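PDB 2XTS: sulfite dehydrogenase from Paracoccus pantotrophus, which oxidises protein-bound sulfane sulfur in the bacterial Sox pathway, pairing a molybdenum cofactor with heme c for electron transfer. Local coordinates for residues A131-I143 against K265-I277. Sequence-based numbering, arbitrary orientation. Where two conformers were deposited one is given.
Sequences AQLEGCQYTQGMI and KSVITSPSPQVPI
Gln274 lays its extended side chain over Gly135 and the first turn of helix 136-140, crossing Gln137 at about a right angle. Both ends of its amide are used. OE1 accepts from the backbone N of Gln137 at 3.3 Å, an N-H direction made available by the start of the helix, with the donor tilted 18° from the carbonyl plane. NE2 gives a shorter bond of 2.9 Å to Gln137 OE1, meeting a lone pair in the carbonyl plane. Gln137 can present that oxygen because its CG stands anti to the backbone N (chi1 174°) and the chain runs on extended. NE2 also bonds Ala193 O of the cytochrome chain, which receives the Tyr138 hydroxyl too, tying this contact to the subunit interface. A water links the two backbones: it accepts from Cys136 N and Gln274 N and donates to Ser272 OG and, at 2.8 Å, to Gln274 OE1. An alanine in place of Gln274 would probably leave Gln137 OE1 and this water each short of a partner and open a gap above Gly135. The Gly135 N-cap admits the close approach, since a beta carbon there would collide with Gln274 OE1; Pro273 CB packs 3.7 Å from Gly135 N. Further along, Cys136 SG lies 3.9 Å from Thr269 CA, while its CB meets Val267 CG2 at 4.0 Å. Val267 continues this apolar seam against Gln140, whose CG is 3.8 Å from Val267 CB. The short helix of the molybdopterin-binding domain thus runs nearly antiparallel (167°) to strand 265-270, at the margin of the dimerisation domain's antiparallel sheet, with Trp376 of strand 375-378 packing on Cys136, Val267 and Pro273.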
loop_
_atom_site.group_PDB
_atom_site.type_symbol
_atom_site.label_atom_id
_atom_site.label_comp_id
_atom_site.label_asym_id
_atom_site.label_seq_id
_atom_site.Cartn_x
_atom_site.Cartn_y
_atom_site.Cartn_z
ATOM N N ALA A 131 31.621 8.729 2.697
ATOM C CA ALA A 131 30.816 7.515 2.719
ATOM C C ALA A 131 30.810 7.003 4.149
ATOM O O ALA A 131 31.868 6.678 4.693
ATOM C CB ALA A 131 31.414 6.504 1.783
ATOM N N GLN A 132 29.652 7.021 4.799
ATOM C CA GLN A 132 29.602 6.728 6.231
ATOM C C GLN A 132 28.782 5.484 6.553
ATOM O O GLN A 132 29.260 4.637 7.270
ATOM C CB GLN A 132 29.078 7.930 7.028
ATOM C CG GLN A 132 29.999 9.164 6.963
ATOM C CD GLN A 132 29.794 10.148 8.088
ATOM O OE1 GLN A 132 28.825 10.070 8.838
ATOM N NE2 GLN A 132 30.716 11.093 8.204
ATOM N N LEU A 133 27.570 5.365 6.028
ATOM C CA LEU A 133 26.686 4.254 6.404
ATOM C C LEU A 133 26.590 3.234 5.269
ATOM O O LEU A 133 26.748 3.568 4.107
ATOM C CB LEU A 133 25.286 4.764 6.832
ATOM C CG LEU A 133 25.215 5.646 8.094
ATOM C CD1 LEU A 133 23.839 6.182 8.281
ATOM C CD2 LEU A 133 25.613 4.868 9.312
ATOM N N GLU A 134 26.359 1.985 5.646
ATOM C CA GLU A 134 26.447 0.855 4.737
ATOM C C GLU A 134 25.067 0.296 4.397
ATOM O O GLU A 134 24.519 -0.529 5.141
ATOM C CB GLU A 134 27.299 -0.223 5.406
ATOM C CG GLU A 134 28.728 0.227 5.732
ATOM C CD GLU A 134 29.473 -0.769 6.591
ATOM O OE1 GLU A 134 29.417 -1.970 6.260
ATOM O OE2 GLU A 134 30.098 -0.344 7.599
ATOM N N GLY A 135 24.502 0.752 3.287
ATOM C CA GLY A 135 23.190 0.298 2.844
ATOM C C GLY A 135 22.314 1.440 2.423
ATOM O O GLY A 135 22.217 2.426 3.146
ATOM N N CYS A 136 21.605 1.282 1.308
ATOM C CA CYS A 136 20.708 2.328 0.860
ATOM C C CYS A 136 19.539 2.555 1.815
ATOM O O CYS A 136 18.995 3.652 1.837
ATOM C CB CYS A 136 20.210 2.100 -0.579
ATOM S SG CYS A 136 19.270 0.594 -0.826
ATOM N N GLN A 137 19.165 1.577 2.636
ATOM C CA GLN A 137 18.185 1.856 3.688
ATOM C C GLN A 137 18.652 3.060 4.505
ATOM O O GLN A 137 17.864 3.951 4.862
ATOM C CB GLN A 137 18.046 0.640 4.609
ATOM C CG GLN A 137 17.169 0.901 5.808
ATOM C CD GLN A 137 16.574 -0.350 6.408
ATOM O OE1 GLN A 137 17.156 -1.429 6.274
ATOM N NE2 GLN A 137 15.425 -0.212 7.059
ATOM N N TYR A 138 19.955 3.098 4.799
ATOM C CA TYR A 138 20.521 4.132 5.677
ATOM C C TYR A 138 20.840 5.424 4.935
ATOM O O TYR A 138 20.623 6.512 5.445
ATOM C CB TYR A 138 21.777 3.588 6.395
ATOM C CG TYR A 138 21.474 2.307 7.105
ATOM C CD1 TYR A 138 20.714 2.303 8.260
ATOM C CD2 TYR A 138 21.882 1.100 6.591
ATOM C CE1 TYR A 138 20.386 1.130 8.887
ATOM C CE2 TYR A 138 21.529 -0.088 7.197
ATOM C CZ TYR A 138 20.799 -0.060 8.357
ATOM O OH TYR A 138 20.419 -1.218 8.981
ATOM N N THR A 139 21.412 5.306 3.743
ATOM C CA THR A 139 21.869 6.490 3.037
ATOM C C THR A 139 20.799 7.154 2.160
ATOM O O THR A 139 20.958 8.317 1.786
ATOM C CB THR A 139 23.170 6.184 2.239
ATOM O OG1 THR A 139 23.011 5.039 1.400
ATOM C CG2 THR A 139 24.319 5.915 3.173
ATOM N N GLN A 140 19.677 6.456 1.887
ATOM C CA GLN A 140 18.588 6.998 1.091
ATOM C C GLN A 140 17.193 6.703 1.651
ATOM O O GLN A 140 16.214 7.081 1.025
ATOM C CB GLN A 140 18.694 6.520 -0.370
ATOM C CG GLN A 140 19.764 7.202 -1.246
ATOM C CD GLN A 140 21.159 6.593 -1.082
ATOM O OE1 GLN A 140 21.318 5.479 -0.598
ATOM N NE2 GLN A 140 22.165 7.305 -1.549
ATOM N N GLY A 141 17.099 6.020 2.788
ATOM C CA GLY A 141 15.817 5.518 3.249
ATOM C C GLY A 141 14.955 6.432 4.104
ATOM O O GLY A 141 13.942 5.994 4.612
ATOM N N MET A 142 15.298 7.709 4.234
ATOM C CA MET A 142 14.391 8.676 4.848
ATOM C C MET A 142 13.404 9.159 3.770
ATOM O O MET A 142 13.371 10.337 3.403
ATOM C CB MET A 142 15.121 9.880 5.466
ATOM C CG MET A 142 16.264 9.589 6.358
ATOM S SD MET A 142 16.884 11.191 6.984
ATOM C CE MET A 142 18.481 10.721 7.639
ATOM N N ILE A 143 12.587 8.232 3.264
ATOM C CA ILE A 143 11.654 8.521 2.221
ATOM C C ILE A 143 10.539 7.483 2.272
ATOM O O ILE A 143 10.761 6.318 2.604
ATOM C CB ILE A 143 12.376 8.485 0.832
ATOM C CG1 ILE A 143 11.514 9.086 -0.265
ATOM C CG2 ILE A 143 12.852 7.076 0.443
ATOM C CD1 ILE A 143 12.341 9.522 -1.466
ATOM N N LYS A 265 16.637 12.948 -7.993
ATOM C CA LYS A 265 17.491 12.071 -7.252
ATOM C C LYS A 265 17.194 10.629 -7.651
ATOM O O LYS A 265 16.125 10.315 -8.146
ATOM C CB LYS A 265 17.206 12.284 -5.761
ATOM C CG LYS A 265 18.170 11.651 -4.806
ATOM C CD LYS A 265 17.968 12.227 -3.416
ATOM C CE LYS A 265 18.757 11.501 -2.360
ATOM N NZ LYS A 265 18.676 12.174 -1.029
ATOM N N SER A 266 18.133 9.746 -7.385
ATOM C CA SER A 266 17.951 8.323 -7.627
ATOM C C SER A 266 18.897 7.510 -6.801
ATOM O O SER A 266 19.934 7.990 -6.348
ATOM C CB SER A 266 18.175 7.952 -9.091
ATOM O OG SER A 266 19.534 8.049 -9.464
ATOM N N VAL A 267 18.570 6.240 -6.670
ATOM C CA VAL A 267 19.446 5.272 -6.039
ATOM C C VAL A 267 19.138 3.880 -6.566
ATOM O O VAL A 267 17.971 3.527 -6.738
ATOM C CB VAL A 267 19.376 5.298 -4.474
ATOM C CG1 VAL A 267 17.971 4.968 -3.944
ATOM C CG2 VAL A 267 20.443 4.382 -3.870
ATOM N N ILE A 268 20.186 3.105 -6.833
ATOM C CA ILE A 268 20.082 1.682 -7.117
ATOM C C ILE A 268 19.858 0.942 -5.793
ATOM O O ILE A 268 20.688 0.975 -4.893
ATOM C CB ILE A 268 21.345 1.179 -7.845
ATOM C CG1 ILE A 268 21.372 1.777 -9.263
ATOM C CG2 ILE A 268 21.348 -0.342 -7.916
ATOM C CD1 ILE A 268 22.740 1.665 -9.979
ATOM N N THR A 269 18.714 0.272 -5.681
ATOM C CA THR A 269 18.372 -0.459 -4.463
ATOM C C THR A 269 18.889 -1.885 -4.473
ATOM O O THR A 269 19.077 -2.463 -3.417
ATOM C CB THR A 269 16.856 -0.411 -4.216
ATOM O OG1 THR A 269 16.161 -0.946 -5.347
ATOM C CG2 THR A 269 16.403 1.032 -4.035
ATOM N N SER A 270 19.128 -2.439 -5.659
ATOM C CA SER A 270 19.817 -3.703 -5.750
ATOM C C SER A 270 20.505 -3.850 -7.089
ATOM O O SER A 270 19.985 -3.471 -8.096
ATOM C CB SER A 270 18.873 -4.871 -5.538
ATOM O OG SER A 270 18.077 -5.072 -6.679
ATOM N N PRO A 271 21.748 -4.359 -7.063
ATOM C CA PRO A 271 22.593 -4.665 -5.903
ATOM C C PRO A 271 22.844 -3.427 -5.052
ATOM O O PRO A 271 22.832 -2.306 -5.554
ATOM C CB PRO A 271 23.920 -5.141 -6.532
ATOM C CG PRO A 271 23.628 -5.444 -7.914
ATOM C CD PRO A 271 22.473 -4.572 -8.324
ATOM N N SER A 272 23.070 -3.653 -3.767
ATOM C CA SER A 272 23.421 -2.594 -2.831
ATOM C C SER A 272 24.073 -3.288 -1.629
ATOM O O SER A 272 24.074 -4.517 -1.563
ATOM C CB SER A 272 22.191 -1.753 -2.441
ATOM O OG SER A 272 21.237 -2.544 -1.742
ATOM N N PRO A 273 24.599 -2.529 -0.650
ATOM C CA PRO A 273 25.337 -3.232 0.414
ATOM C C PRO A 273 24.554 -4.289 1.197
ATOM O O PRO A 273 25.138 -5.284 1.601
ATOM C CB PRO A 273 25.796 -2.094 1.328
ATOM C CG PRO A 273 25.982 -0.943 0.357
ATOM C CD PRO A 273 24.831 -1.073 -0.622
ATOM N N GLN A 274 23.259 -4.076 1.413
ATOM C CA GLN A 274 22.413 -5.047 2.088
ATOM C C GLN A 274 21.884 -6.117 1.147
ATOM O O GLN A 274 21.159 -6.992 1.600
ATOM C CB GLN A 274 21.205 -4.336 2.714
ATOM C CG GLN A 274 21.524 -3.360 3.836
ATOM C CD GLN A 274 20.407 -2.363 4.021
ATOM O OE1 GLN A 274 20.197 -1.501 3.163
ATOM N NE2 GLN A 274 19.657 -2.486 5.132
ATOM N N VAL A 275 22.154 -6.009 -0.153
ATOM C CA VAL A 275 21.653 -6.927 -1.168
ATOM C C VAL A 275 22.838 -7.382 -2.037
ATOM O O VAL A 275 22.993 -6.984 -3.200
ATOM C CB VAL A 275 20.568 -6.276 -2.057
ATOM C CG1 VAL A 275 19.906 -7.336 -2.957
ATOM C CG2 VAL A 275 19.534 -5.552 -1.236
ATOM N N PRO A 276 23.727 -8.185 -1.456
ATOM C CA PRO A 276 24.855 -8.719 -2.222
ATOM C C PRO A 276 24.431 -9.667 -3.320
ATOM O O PRO A 276 23.336 -10.232 -3.263
ATOM C CB PRO A 276 25.636 -9.489 -1.166
ATOM C CG PRO A 276 24.609 -9.899 -0.181
ATOM C CD PRO A 276 23.701 -8.726 -0.094
ATOM N N ILE A 277 25.291 -9.824 -4.318
ATOM C CA ILE A 277 25.060 -10.792 -5.374
ATOM C C ILE A 277 25.597 -12.127 -4.897
ATOM O O ILE A 277 26.806 -12.286 -4.783
ATOM C CB ILE A 277 25.760 -10.390 -6.678
ATOM C CG1 ILE A 277 25.430 -8.947 -7.058
ATOM C CG2 ILE A 277 25.377 -11.374 -7.787
ATOM C CD1 ILE A 277 26.247 -8.456 -8.249
HETATM O O HOH W 1 21.684 -1.665 0.766
HETATM O O HOH W 2 20.218 10.277 0.092
#